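Local coordinates for protein Myo-inositol phosphohydrolase (Mitsuokella multacida, PDB 4WU3) that probably removes phosphate groups from inositol phosphates such as phytate, using a PTP-like phosphatase fold, at residues F64-D69 and D235-Y240; I152-K157 and Y596-H601; H512-A517 and T547-A552. The protein carries 2 engineered substitutions. One frame throughout, in Å; residues are numbered along the deposited sequence.

Interaction 1: F64-D69 and D235-Y240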
loop_
_atom_site.group_PDB
_atom_site.type_symbol
_atom_site.label_atom_id
_atom_site.label_comp_id
_atom_site.label_asym_id
_atom_site.label_seq_id
_atom_site.Cartn_x
_atom_site.Cartn_y
_atom_site.Cartn_z
ATOM N N PHE A 64 -20.189 10.954 -15.921
ATOM C CA PHE A 64 -19.875 11.056 -17.333
ATOM C C PHE A 64 -19.182 12.389 -17.631
ATOM O O PHE A 64 -19.610 13.437 -17.160
ATOM C CB PHE A 64 -21.127 10.950 -18.197
ATOM C CG PHE A 64 -20.840 11.112 -19.658
ATOM C CD1 PHE A 64 -20.481 10.020 -20.433
ATOM C CD2 PHE A 64 -20.871 12.359 -20.243
ATOM C CE1 PHE A 64 -20.179 10.171 -21.766
ATOM C CE2 PHE A 64 -20.572 12.511 -21.579
ATOM C CZ PHE A 64 -20.220 11.420 -22.339
ATOM N N ARG A 65 -18.117 12.354 -18.417
ATOM C CA ARG A 65 -17.554 13.589 -18.947
ATOM C C ARG A 65 -16.854 13.324 -20.256
ATOM O O ARG A 65 -16.414 12.210 -20.524
ATOM C CB ARG A 65 -16.584 14.249 -17.966
ATOM C CG ARG A 65 -15.272 13.500 -17.736
ATOM C CD ARG A 65 -15.432 12.414 -16.684
ATOM N NE ARG A 65 -14.168 12.069 -16.044
ATOM C CZ ARG A 65 -14.044 11.146 -15.094
ATOM N NH1 ARG A 65 -15.095 10.466 -14.679
ATOM N NH2 ARG A 65 -12.868 10.895 -14.562
ATOM N N MET A 66 -16.796 14.354 -21.086
ATOM C CA MET A 66 -16.015 14.313 -22.297
ATOM C C MET A 66 -14.789 15.182 -22.093
ATOM O O MET A 66 -14.802 16.102 -21.288
ATOM C CB MET A 66 -16.843 14.808 -23.474
ATOM C CG MET A 66 -17.812 13.748 -23.970
ATOM S SD MET A 66 -19.022 14.396 -25.103
ATOM C CE MET A 66 -18.005 15.081 -26.406
ATOM N N GLY A 67 -13.725 14.868 -22.816
ATOM C CA GLY A 67 -12.477 15.597 -22.681
ATOM C C GLY A 67 -12.609 17.057 -23.034
ATOM O O GLY A 67 -11.819 17.890 -22.574
ATOM N N SER A 68 -13.608 17.370 -23.853
ATOM C CA SER A 68 -13.847 18.744 -24.300
ATOM C C SER A 68 -14.764 19.527 -23.356
ATOM O O SER A 68 -15.069 20.688 -23.611
ATOM C CB SER A 68 -14.437 18.752 -25.720
ATOM O OG SER A 68 -15.661 18.034 -25.791
ATOM N N ASP A 69 -15.210 18.897 -22.272
ATOM C CA ASP A 69 -16.106 19.568 -21.335
ATOM C C ASP A 69 -15.452 20.800 -20.704
ATOM O O ASP A 69 -14.225 20.890 -20.578
ATOM C CB ASP A 69 -16.582 18.600 -20.245
ATOM C CG ASP A 69 -17.609 17.614 -20.757
ATOM O OD1 ASP A 69 -17.936 17.680 -21.965
ATOM O OD2 ASP A 69 -18.087 16.773 -19.963
ATOM N N ASP A 235 -9.375 7.772 -36.133
ATOM C CA ASP A 235 -10.612 8.438 -35.828
ATOM C C ASP A 235 -11.302 7.794 -34.630
ATOM O O ASP A 235 -12.507 7.939 -34.426
ATOM C CB ASP A 235 -11.501 8.412 -37.050
ATOM C CG ASP A 235 -11.790 7.014 -37.525
ATOM O OD1 ASP A 235 -11.019 6.088 -37.210
ATOM O OD2 ASP A 235 -12.801 6.831 -38.229
ATOM N N ALA A 236 -10.535 7.074 -33.834
ATOM C CA ALA A 236 -11.109 6.272 -32.773
ATOM C C ALA A 236 -11.579 7.139 -31.613
ATOM O O ALA A 236 -10.911 8.094 -31.227
ATOM C CB ALA A 236 -10.093 5.256 -32.288
ATOM N N TRP A 237 -12.735 6.803 -31.059
ATOM C CA TRP A 237 -13.212 7.478 -29.874
ATOM C C TRP A 237 -13.105 6.502 -28.717
ATOM O O TRP A 237 -13.607 5.391 -28.797
ATOM C CB TRP A 237 -14.652 7.950 -30.055
ATOM C CG TRP A 237 -15.127 8.721 -28.885
ATOM C CD1 TRP A 237 -15.494 8.218 -27.680
ATOM C CD2 TRP A 237 -15.264 10.136 -28.790
ATOM N NE1 TRP A 237 -15.852 9.225 -26.834
ATOM C CE2 TRP A 237 -15.713 10.421 -27.487
ATOM C CE3 TRP A 237 -15.032 11.192 -29.668
ATOM C CZ2 TRP A 237 -15.964 11.719 -27.049
ATOM C CZ3 TRP A 237 -15.262 12.477 -29.230
ATOM C CH2 TRP A 237 -15.729 12.730 -27.935
ATOM N N LEU A 238 -12.424 6.927 -27.657
ATOM C CA LEU A 238 -12.198 6.099 -26.475
ATOM C C LEU A 238 -13.060 6.528 -25.292
ATOM O O LEU A 238 -13.061 7.688 -24.893
ATOM C CB LEU A 238 -10.727 6.166 -26.064
ATOM C CG LEU A 238 -9.728 5.531 -27.035
ATOM C CD1 LEU A 238 -8.350 5.438 -26.392
ATOM C CD2 LEU A 238 -10.192 4.155 -27.478
ATOM N N HIS A 239 -13.797 5.574 -24.739
ATOM C CA HIS A 239 -14.577 5.817 -23.544
ATOM C C HIS A 239 -14.061 4.913 -22.440
ATOM O O HIS A 239 -14.194 3.692 -22.531
ATOM C CB HIS A 239 -16.062 5.527 -23.786
ATOM C CG HIS A 239 -16.916 5.825 -22.603
ATOM N ND1 HIS A 239 -17.364 7.094 -22.319
ATOM C CD2 HIS A 239 -17.347 5.035 -21.591
ATOM C CE1 HIS A 239 -18.054 7.073 -21.194
ATOM N NE2 HIS A 239 -18.063 5.834 -20.732
ATOM N N TYR A 240 -13.451 5.515 -21.418
ATOM C CA TYR A 240 -12.901 4.774 -20.290
ATOM C C TYR A 240 -13.937 4.659 -19.182
ATOM O O TYR A 240 -14.663 5.621 -18.873
ATOM C CB TYR A 240 -11.673 5.480 -19.713
ATOM C CG TYR A 240 -10.530 5.649 -20.673
ATOM C CD1 TYR A 240 -9.693 4.593 -20.974
ATOM C CD2 TYR A 240 -10.273 6.880 -21.264
ATOM C CE1 TYR A 240 -8.641 4.750 -21.855
ATOM C CE2 TYR A 240 -9.229 7.049 -22.141
ATOM C CZ TYR A 240 -8.410 5.985 -22.439
ATOM O OH TYR A 240 -7.367 6.151 -23.332
#
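Phe64 and His239 both carry CG trans to the backbone N (chi1 177° for Phe64), and in these settings their rings meet rim to rim across a strand that runs between them. That strand, 91-94, separates edge strand 65-66 from strand 237-241 in the mixed five-stranded sheet of a PTP-like domain, so the side chains reach over one intervening neighbour on the same face of the sheet. The two rings lie nearly parallel, with planes at 18°, but neither sits over the other. Their centroids are 5.9 Å apart. Their closest atoms are Phe64 CE1 and His239 CE1, at 3.8 Å. Beside them, Met66 runs roughly perpendicular to Trp237: its chain bends at the last torsion and sets CE 3.6 Å from CH2 of the indole, while CG passes CZ2 at 4.1 Å. Ser92 of the strand between touches Phe64 and Met66, and its OG is hydrogen-bonded to both His239 ND1 and Trp237 NE1; His239 NE2 binds Ser94 OG. Strand 65-66 ends in a type I turn from Met66 to Asp69. There Met66 N donates to Asp69 OD2 over 3.0 Å, at 165°, from above the carboxylate plane.

Interaction 2: I152-K157 and Y596-H601. With 4IP (inositol-(1,3,4,5)-tetrakisphosphate), chain F.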
loop_
_atom_site.group_PDB
_atom_site.type_symbol
_atom_site.label_atom_id
_atom_site.label_comp_id
_atom_site.label_asym_id
_atom_site.label_seq_id
_atom_site.Cartn_x
_atom_site.Cartn_y
_atom_site.Cartn_z
ATOM N N ILE A 152 -9.449 -14.528 -14.690
ATOM C CA ILE A 152 -10.625 -13.663 -14.510
ATOM C C ILE A 152 -11.628 -13.746 -15.665
ATOM O O ILE A 152 -12.828 -13.864 -15.436
ATOM C CB ILE A 152 -10.212 -12.192 -14.299
ATOM C CG1 ILE A 152 -9.563 -12.033 -12.926
ATOM C CG2 ILE A 152 -11.413 -11.266 -14.433
ATOM C CD1 ILE A 152 -8.851 -10.717 -12.736
ATOM N N ILE A 153 -11.146 -13.689 -16.902
ATOM C CA ILE A 153 -12.044 -13.678 -18.064
ATOM C C ILE A 153 -12.920 -14.940 -18.144
ATOM O O ILE A 153 -14.152 -14.839 -18.229
ATOM C CB ILE A 153 -11.268 -13.479 -19.383
ATOM C CG1 ILE A 153 -10.545 -12.121 -19.385
ATOM C CG2 ILE A 153 -12.197 -13.577 -20.592
ATOM C CD1 ILE A 153 -11.436 -10.939 -19.083
ATOM N N PRO A 154 -12.301 -16.134 -18.125
ATOM C CA PRO A 154 -13.129 -17.354 -18.149
ATOM C C PRO A 154 -13.958 -17.570 -16.876
ATOM O O PRO A 154 -15.028 -18.151 -16.937
ATOM C CB PRO A 154 -12.104 -18.488 -18.331
ATOM C CG PRO A 154 -10.772 -17.894 -17.986
ATOM C CD PRO A 154 -10.866 -16.429 -18.299
ATOM N N LEU A 155 -13.469 -17.108 -15.733
ATOM C CA LEU A 155 -14.226 -17.200 -14.495
ATOM C C LEU A 155 -15.518 -16.380 -14.577
ATOM O O LEU A 155 -16.609 -16.860 -14.227
ATOM C CB LEU A 155 -13.376 -16.747 -13.304
ATOM C CG LEU A 155 -14.111 -16.779 -11.961
ATOM C CD1 LEU A 155 -14.689 -18.167 -11.681
ATOM C CD2 LEU A 155 -13.190 -16.344 -10.830
ATOM N N GLU A 156 -15.381 -15.144 -15.045
ATOM C CA GLU A 156 -16.519 -14.242 -15.282
ATOM C C GLU A 156 -17.565 -14.840 -16.241
ATOM O O GLU A 156 -18.760 -14.740 -15.991
ATOM C CB GLU A 156 -15.985 -12.915 -15.839
ATOM C CG GLU A 156 -17.009 -11.844 -16.187
ATOM C CD GLU A 156 -16.332 -10.539 -16.625
ATOM O OE1 GLU A 156 -15.800 -10.457 -17.765
ATOM O OE2 GLU A 156 -16.322 -9.583 -15.812
ATOM N N LYS A 157 -17.124 -15.447 -17.340
ATOM C CA LYS A 157 -18.053 -16.094 -18.264
ATOM C C LYS A 157 -18.833 -17.217 -17.570
ATOM O O LYS A 157 -20.057 -17.351 -17.757
ATOM C CB LYS A 157 -17.318 -16.622 -19.500
ATOM C CG LYS A 157 -16.873 -15.500 -20.433
ATOM C CD LYS A 157 -15.932 -15.949 -21.546
ATOM C CE LYS A 157 -15.455 -14.742 -22.353
ATOM N NZ LYS A 157 -14.446 -15.108 -23.388
ATOM N N TYR A 596 -6.856 -25.478 -9.938
ATOM C CA TYR A 596 -7.632 -26.704 -9.746
ATOM C C TYR A 596 -9.066 -26.509 -10.226
ATOM O O TYR A 596 -9.643 -27.383 -10.865
ATOM C CB TYR A 596 -7.691 -27.086 -8.273
ATOM C CG TYR A 596 -6.415 -27.645 -7.692
ATOM C CD1 TYR A 596 -5.641 -28.557 -8.397
ATOM C CD2 TYR A 596 -6.014 -27.304 -6.403
ATOM C CE1 TYR A 596 -4.483 -29.088 -7.847
ATOM C CE2 TYR A 596 -4.856 -27.831 -5.846
ATOM C CZ TYR A 596 -4.092 -28.718 -6.571
ATOM O OH TYR A 596 -2.943 -29.249 -6.014
ATOM N N HIS A 597 -9.646 -25.357 -9.909
ATOM C CA HIS A 597 -11.021 -25.097 -10.302
ATOM C C HIS A 597 -11.140 -25.078 -11.814
ATOM O O HIS A 597 -12.085 -25.610 -12.388
ATOM C CB HIS A 597 -11.510 -23.765 -9.752
ATOM C CG HIS A 597 -12.782 -23.300 -10.381
ATOM N ND1 HIS A 597 -14.006 -23.862 -10.086
ATOM C CD2 HIS A 597 -13.019 -22.351 -11.315
ATOM C CE1 HIS A 597 -14.946 -23.267 -10.799
ATOM N NE2 HIS A 597 -14.373 -22.347 -11.552
ATOM N N GLN A 598 -10.175 -24.438 -12.455
ATOM C CA GLN A 598 -10.155 -24.352 -13.896
ATOM C C GLN A 598 -10.040 -25.767 -14.492
ATOM O O GLN A 598 -10.653 -26.073 -15.514
ATOM C CB GLN A 598 -8.997 -23.450 -14.319
ATOM C CG GLN A 598 -8.723 -23.355 -15.804
ATOM C CD GLN A 598 -7.775 -22.219 -16.113
ATOM O OE1 GLN A 598 -6.699 -22.112 -15.522
ATOM N NE2 GLN A 598 -8.174 -21.348 -17.036
ATOM N N LYS A 599 -9.278 -26.639 -13.846
ATOM C CA LYS A 599 -9.164 -28.004 -14.349
ATOM C C LYS A 599 -10.481 -28.750 -14.200
ATOM O O LYS A 599 -10.921 -29.447 -15.108
ATOM C CB LYS A 599 -8.063 -28.775 -13.626
ATOM C CG LYS A 599 -6.651 -28.390 -14.025
ATOM C CD LYS A 599 -5.668 -29.203 -13.202
ATOM C CE LYS A 599 -4.230 -28.903 -13.545
ATOM N NZ LYS A 599 -3.355 -29.572 -12.544
ATOM N N ALA A 600 -11.105 -28.604 -13.042
ATOM C CA ALA A 600 -12.358 -29.267 -12.794
ATOM C C ALA A 600 -13.372 -28.864 -13.852
ATOM O O ALA A 600 -14.096 -29.692 -14.373
ATOM C CB ALA A 600 -12.861 -28.910 -11.409
ATOM N N HIS A 601 -13.401 -27.582 -14.174
ATOM C CA HIS A 601 -14.353 -27.039 -15.129
ATOM C C HIS A 601 -14.046 -27.531 -16.541
ATOM O O HIS A 601 -14.935 -28.023 -17.242
ATOM C CB HIS A 601 -14.265 -25.515 -15.088
ATOM C CG HIS A 601 -15.370 -24.816 -15.810
ATOM N ND1 HIS A 601 -15.156 -24.048 -16.930
ATOM C CD2 HIS A 601 -16.695 -24.743 -15.554
ATOM C CE1 HIS A 601 -16.303 -23.541 -17.343
ATOM N NE2 HIS A 601 -17.253 -23.949 -16.525
HETATM C C1 4IP F . 2.662 -31.778 -10.537
HETATM O O1 4IP F . 2.514 -32.922 -11.377
HETATM C C2 4IP F . 4.093 -31.684 -10.025
HETATM O O2 4IP F . 4.444 -32.898 -9.373
HETATM C C3 4IP F . 4.258 -30.550 -9.022
HETATM O O3 4IP F . 5.605 -30.525 -8.543
HETATM C C4 4IP F . 3.295 -30.688 -7.847
HETATM O O4 4IP F . 3.433 -29.544 -6.995
HETATM C C5 4IP F . 1.860 -30.784 -8.352
HETATM O O5 4IP F . 0.956 -30.969 -7.260
HETATM C C6 4IP F . 1.695 -31.919 -9.362
HETATM O O6 4IP F . 0.352 -31.957 -9.852
HETATM P P1 4IP F . 2.904 -32.915 -12.936
HETATM O O1P 4IP F . 1.848 -32.062 -13.581
HETATM O O2P 4IP F . 2.856 -34.377 -13.297
HETATM O O3P 4IP F . 4.299 -32.344 -12.973
HETATM P P3 4IP F . 6.495 -29.188 -8.693
HETATM O O4P 4IP F . 5.552 -28.075 -8.299
HETATM O O5P 4IP F . 6.911 -29.186 -10.146
HETATM O O6P 4IP F . 7.630 -29.378 -7.718
HETATM P P4 4IP F . 3.669 -29.676 -5.401
HETATM O O7P 4IP F . 4.794 -30.672 -5.258
HETATM O O8P 4IP F . 4.050 -28.271 -5.004
HETATM O O9P 4IP F . 2.327 -30.155 -4.881
HETATM P P5 4IP F . -0.494 -30.257 -7.287
HETATM O OPF 4IP F . -0.311 -28.994 -8.114
HETATM O OPG 4IP F . -0.775 -30.013 -5.819
HETATM O OPH 4IP F . -1.396 -31.281 -7.938
#
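A thin surface contact between two helices sets Leu155 against His597 and Pro154 against Gln598, joining helix 149-161 to helix 593-613 across more than 400 residues of sequence. Only 91 Å² is buried, and no hydrogen bond links the two segments directly. Leu155, with CG trans to the backbone N (chi1 179°), extends CD1 to 4.2 Å from His597 NE2, the side chains standing nearly perpendicular. The same NE2 is hydrogen-bonded to Glu158, one turn of helix 149-161 further along, while ND1 is bound by Glu582. Both ring nitrogens thus face carboxylates, which would probably favour the protonated imidazolium, and the polar tie to Glu158 supplements the slight van der Waals touch of Leu155. On the exposed flank, Pro154 CG comes within 4.4 Å of Gln598 NE2, a loose approach, and Gln598 also leans on Ile151. The proline sits at a kink in its helix, where its nitrogen has no bond to the preceding turn.

Tyr596 takes no part in this touch; its hydroxyl end lies at the inositol-(1,3,4,5)-tetrakisphosphate. Phosphate oxygen OPG of the ligand lies at the edge of the ring, in its plane, though the modelled approach to the hydroxyl is too short to be trusted. Tyr581 meets the Tyr596 ring edge-to-face. Away from the contact, helix 149-161 packs on strand 205-211: Ile152 and Ile153 touch Thr210, Ile153 also touches Arg208, and Glu156 OE1 forms a salt bridge with Arg208.

Interaction 3: H512-A517 and T547-A552. With 4IP (inositol-(1,3,4,5)-tetrakisphosphate), chain F.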
loop_
_atom_site.group_PDB
_atom_site.type_symbol
_atom_site.label_atom_id
_atom_site.label_comp_id
_atom_site.label_asym_id
_atom_site.label_seq_id
_atom_site.Cartn_x
_atom_site.Cartn_y
_atom_site.Cartn_z
ATOM N N HIS A 512 1.207 -27.286 -13.249
ATOM C CA HIS A 512 0.130 -26.865 -12.344
ATOM C C HIS A 512 -1.176 -26.447 -13.023
ATOM O O HIS A 512 -2.179 -26.279 -12.340
ATOM C CB HIS A 512 0.580 -25.736 -11.408
ATOM C CG HIS A 512 1.858 -26.020 -10.691
ATOM N ND1 HIS A 512 1.957 -26.960 -9.688
ATOM C CD2 HIS A 512 3.097 -25.494 -10.836
ATOM C CE1 HIS A 512 3.202 -27.003 -9.246
ATOM N NE2 HIS A 512 3.916 -26.122 -9.927
ATOM N N ILE A 513 -1.180 -26.251 -14.338
ATOM C CA ILE A 513 -2.348 -25.651 -14.986
ATOM C C ILE A 513 -2.975 -26.539 -16.045
ATOM O O ILE A 513 -2.348 -27.461 -16.574
ATOM C CB ILE A 513 -2.049 -24.252 -15.591
ATOM C CG1 ILE A 513 -1.357 -24.356 -16.939
ATOM C CG2 ILE A 513 -1.186 -23.420 -14.657
ATOM C CD1 ILE A 513 -1.183 -23.002 -17.616
ATOM N N TRP A 514 -4.240 -26.263 -16.331
ATOM C CA TRP A 514 -4.964 -27.008 -17.342
ATOM C C TRP A 514 -4.255 -26.814 -18.679
ATOM O O TRP A 514 -3.969 -25.693 -19.067
ATOM C CB TRP A 514 -6.408 -26.530 -17.409
ATOM C CG TRP A 514 -7.155 -27.135 -18.523
ATOM C CD1 TRP A 514 -7.530 -26.522 -19.676
ATOM C CD2 TRP A 514 -7.607 -28.491 -18.618
ATOM N NE1 TRP A 514 -8.198 -27.409 -20.483
ATOM C CE2 TRP A 514 -8.255 -28.626 -19.858
ATOM C CE3 TRP A 514 -7.528 -29.600 -17.771
ATOM C CZ2 TRP A 514 -8.816 -29.821 -20.279
ATOM C CZ3 TRP A 514 -8.085 -30.784 -18.184
ATOM C CH2 TRP A 514 -8.728 -30.889 -19.431
ATOM N N PRO A 515 -3.939 -27.911 -19.376
ATOM C CA PRO A 515 -3.260 -27.772 -20.659
ATOM C C PRO A 515 -3.953 -26.757 -21.577
ATOM O O PRO A 515 -5.173 -26.735 -21.666
ATOM C CB PRO A 515 -3.336 -29.180 -21.244
ATOM C CG PRO A 515 -3.380 -30.068 -20.050
ATOM C CD PRO A 515 -4.186 -29.317 -19.027
ATOM N N SER A 516 -3.177 -25.914 -22.250
ATOM C CA SER A 516 -3.755 -24.896 -23.120
ATOM C C SER A 516 -4.472 -25.531 -24.307
ATOM O O SER A 516 -4.199 -26.672 -24.682
ATOM C CB SER A 516 -2.671 -23.941 -23.615
ATOM O OG SER A 516 -1.873 -24.565 -24.604
ATOM N N ALA A 517 -5.386 -24.780 -24.897
ATOM C CA ALA A 517 -6.081 -25.205 -26.108
ATOM C C ALA A 517 -5.109 -25.682 -27.176
ATOM O O ALA A 517 -5.306 -26.745 -27.754
ATOM C CB ALA A 517 -6.910 -24.056 -26.659
ATOM N N THR A 547 0.184 -35.303 -16.466
ATOM C CA THR A 547 0.109 -36.671 -16.952
ATOM C C THR A 547 -1.302 -37.260 -16.874
ATOM O O THR A 547 -1.783 -37.859 -17.849
ATOM C CB THR A 547 1.083 -37.572 -16.169
ATOM O OG1 THR A 547 2.428 -37.273 -16.565
ATOM C CG2 THR A 547 0.805 -39.043 -16.428
ATOM N N THR A 548 -1.961 -37.096 -15.729
ATOM C CA THR A 548 -3.302 -37.640 -15.534
ATOM C C THR A 548 -4.348 -36.898 -16.360
ATOM O O THR A 548 -5.312 -37.498 -16.844
ATOM C CB THR A 548 -3.732 -37.623 -14.059
ATOM O OG1 THR A 548 -2.706 -38.202 -13.245
ATOM C CG2 THR A 548 -4.999 -38.423 -13.888
ATOM N N ALA A 549 -4.144 -35.599 -16.535
ATOM C CA ALA A 549 -4.990 -34.811 -17.434
ATOM C C ALA A 549 -4.971 -35.377 -18.864
ATOM O O ALA A 549 -6.012 -35.667 -19.449
ATOM C CB ALA A 549 -4.536 -33.355 -17.437
ATOM N N TYR A 550 -3.782 -35.542 -19.432
ATOM C CA TYR A 550 -3.675 -36.089 -20.783
ATOM C C TYR A 550 -4.175 -37.533 -20.860
ATOM O O TYR A 550 -4.896 -37.896 -21.804
ATOM C CB TYR A 550 -2.247 -35.947 -21.319
ATOM C CG TYR A 550 -2.037 -34.613 -22.003
ATOM C CD1 TYR A 550 -2.388 -34.435 -23.342
ATOM C CD2 TYR A 550 -1.543 -33.521 -21.306
ATOM C CE1 TYR A 550 -2.224 -33.211 -23.964
ATOM C CE2 TYR A 550 -1.372 -32.291 -21.924
ATOM C CZ TYR A 550 -1.712 -32.139 -23.251
ATOM O OH TYR A 550 -1.541 -30.909 -23.864
ATOM N N MET A 551 -3.835 -38.356 -19.871
ATOM C CA MET A 551 -4.327 -39.735 -19.876
ATOM C C MET A 551 -5.868 -39.795 -19.872
ATOM O O MET A 551 -6.466 -40.599 -20.587
ATOM C CB MET A 551 -3.757 -40.531 -18.705
ATOM C CG MET A 551 -2.266 -40.796 -18.809
ATOM S SD MET A 551 -1.528 -41.429 -17.294
ATOM C CE MET A 551 -2.056 -43.142 -17.398
ATOM N N ALA A 552 -6.499 -38.939 -19.070
ATOM C CA ALA A 552 -7.950 -38.883 -18.985
ATOM C C ALA A 552 -8.571 -38.400 -20.298
ATOM O O ALA A 552 -9.638 -38.866 -20.693
ATOM C CB ALA A 552 -8.368 -37.976 -17.834
HETATM C C1 4IP F . 2.662 -31.778 -10.537
HETATM O O1 4IP F . 2.514 -32.922 -11.377
HETATM C C2 4IP F . 4.093 -31.684 -10.025
HETATM O O2 4IP F . 4.444 -32.898 -9.373
HETATM C C3 4IP F . 4.258 -30.550 -9.022
HETATM O O3 4IP F . 5.605 -30.525 -8.543
HETATM C C4 4IP F . 3.295 -30.688 -7.847
HETATM O O4 4IP F . 3.433 -29.544 -6.995
HETATM C C5 4IP F . 1.860 -30.784 -8.352
HETATM O O5 4IP F . 0.956 -30.969 -7.260
HETATM C C6 4IP F . 1.695 -31.919 -9.362
HETATM O O6 4IP F . 0.352 -31.957 -9.852
HETATM P P1 4IP F . 2.904 -32.915 -12.936
HETATM O O1P 4IP F . 1.848 -32.062 -13.581
HETATM O O2P 4IP F . 2.856 -34.377 -13.297
HETATM O O3P 4IP F . 4.299 -32.344 -12.973
HETATM P P3 4IP F . 6.495 -29.188 -8.693
HETATM O O4P 4IP F . 5.552 -28.075 -8.299
HETATM O O5P 4IP F . 6.911 -29.186 -10.146
HETATM O O6P 4IP F . 7.630 -29.378 -7.718
HETATM P P4 4IP F . 3.669 -29.676 -5.401
HETATM O O7P 4IP F . 4.794 -30.672 -5.258
HETATM O O8P 4IP F . 4.050 -28.271 -5.004
HETATM O O9P 4IP F . 2.327 -30.155 -4.881
HETATM P P5 4IP F . -0.494 -30.257 -7.287
HETATM O OPF 4IP F . -0.311 -28.994 -8.114
HETATM O OPG 4IP F . -0.775 -30.013 -5.819
HETATM O OPH 4IP F . -1.396 -31.281 -7.938
#
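Pro515 wedges between the Tyr550 ring and the Trp514 indole, and the carbons of its ring meet different parts of the site. CB lies 3.6 Å from Tyr550 OH and nearly as close to CE2. CG comes closest to the tyrosine, 3.5 Å from Tyr550 CE2, the proline ring and the tyrosine running antiparallel past one another. CD, the last carbon before the ring returns to the backbone, faces Ala549 CB at 4.4 Å. It also rests 3.4 Å above the plane of the Trp514 ring, offset toward its rim. Trp514 itself reaches Ala549 CB through CZ3, so this one methyl receives both residues. All four are buried; the contacts are mostly carbon to carbon, with no hydrogen bond across the segments.

The contact ties the loop that leads into helix 517-529 to helix 545-558, which follows the P-loop; the sequence of that loop fits the phosphate-binding signature of PTP-like enzymes. Asp511 and His512 of the pocket directly precede the Ile-Trp-Pro run, consistent with the general-acid loop of relatives. His512 has CG trans to the carbonyl carbon (chi1 -51°), and ND1 gives a long, weak but fairly straight hydrogen bond (3.4 Å, 168°) to OPF of the inositol tetrakisphosphate. Trp591 meets the imidazole edge-to-face. Replacing His512 by an alanine would take away the imidazole, so OPF would probably lose this weak donor and Trp591 an edge-to-face neighbour.

Ser516 is the N-cap of helix 517-529, its OG bonded to Asn519 N, and Tyr550 OH makes a weak bond to Asn519 O. Trp514 also packs on Lys599, Met602 and Ile603 of helix 593-613, while across helix 545-558 Thr548 and Ala552 touch helix 564-573 and Met551 touches Arg357 of strand 357-358.

Interaction 3 is fully buried, interaction 1 partly so, and interaction 2 lies at the surface; their chemistry follows. Interaction 3 is proline and aromatic packing, interaction 1 mixes aromatic and thioether contacts with a serine bridging from the strand between, and interaction 2 relies on loose touches beside charged partners. Interactions 2 and 3 are neighbours, with centres 14 Å apart: helix 593-613 supplies one side of the former and backs the loop of the latter, Lys599 packing along His512 to Trp514, and both reach the same bound inositol phosphate. Interaction 1, within the sheet of strands 65-66, 91-94 and 237-241, stands apart, about 28 Å from interaction 3 between nearest atoms, on the opposite side of the chain's centre.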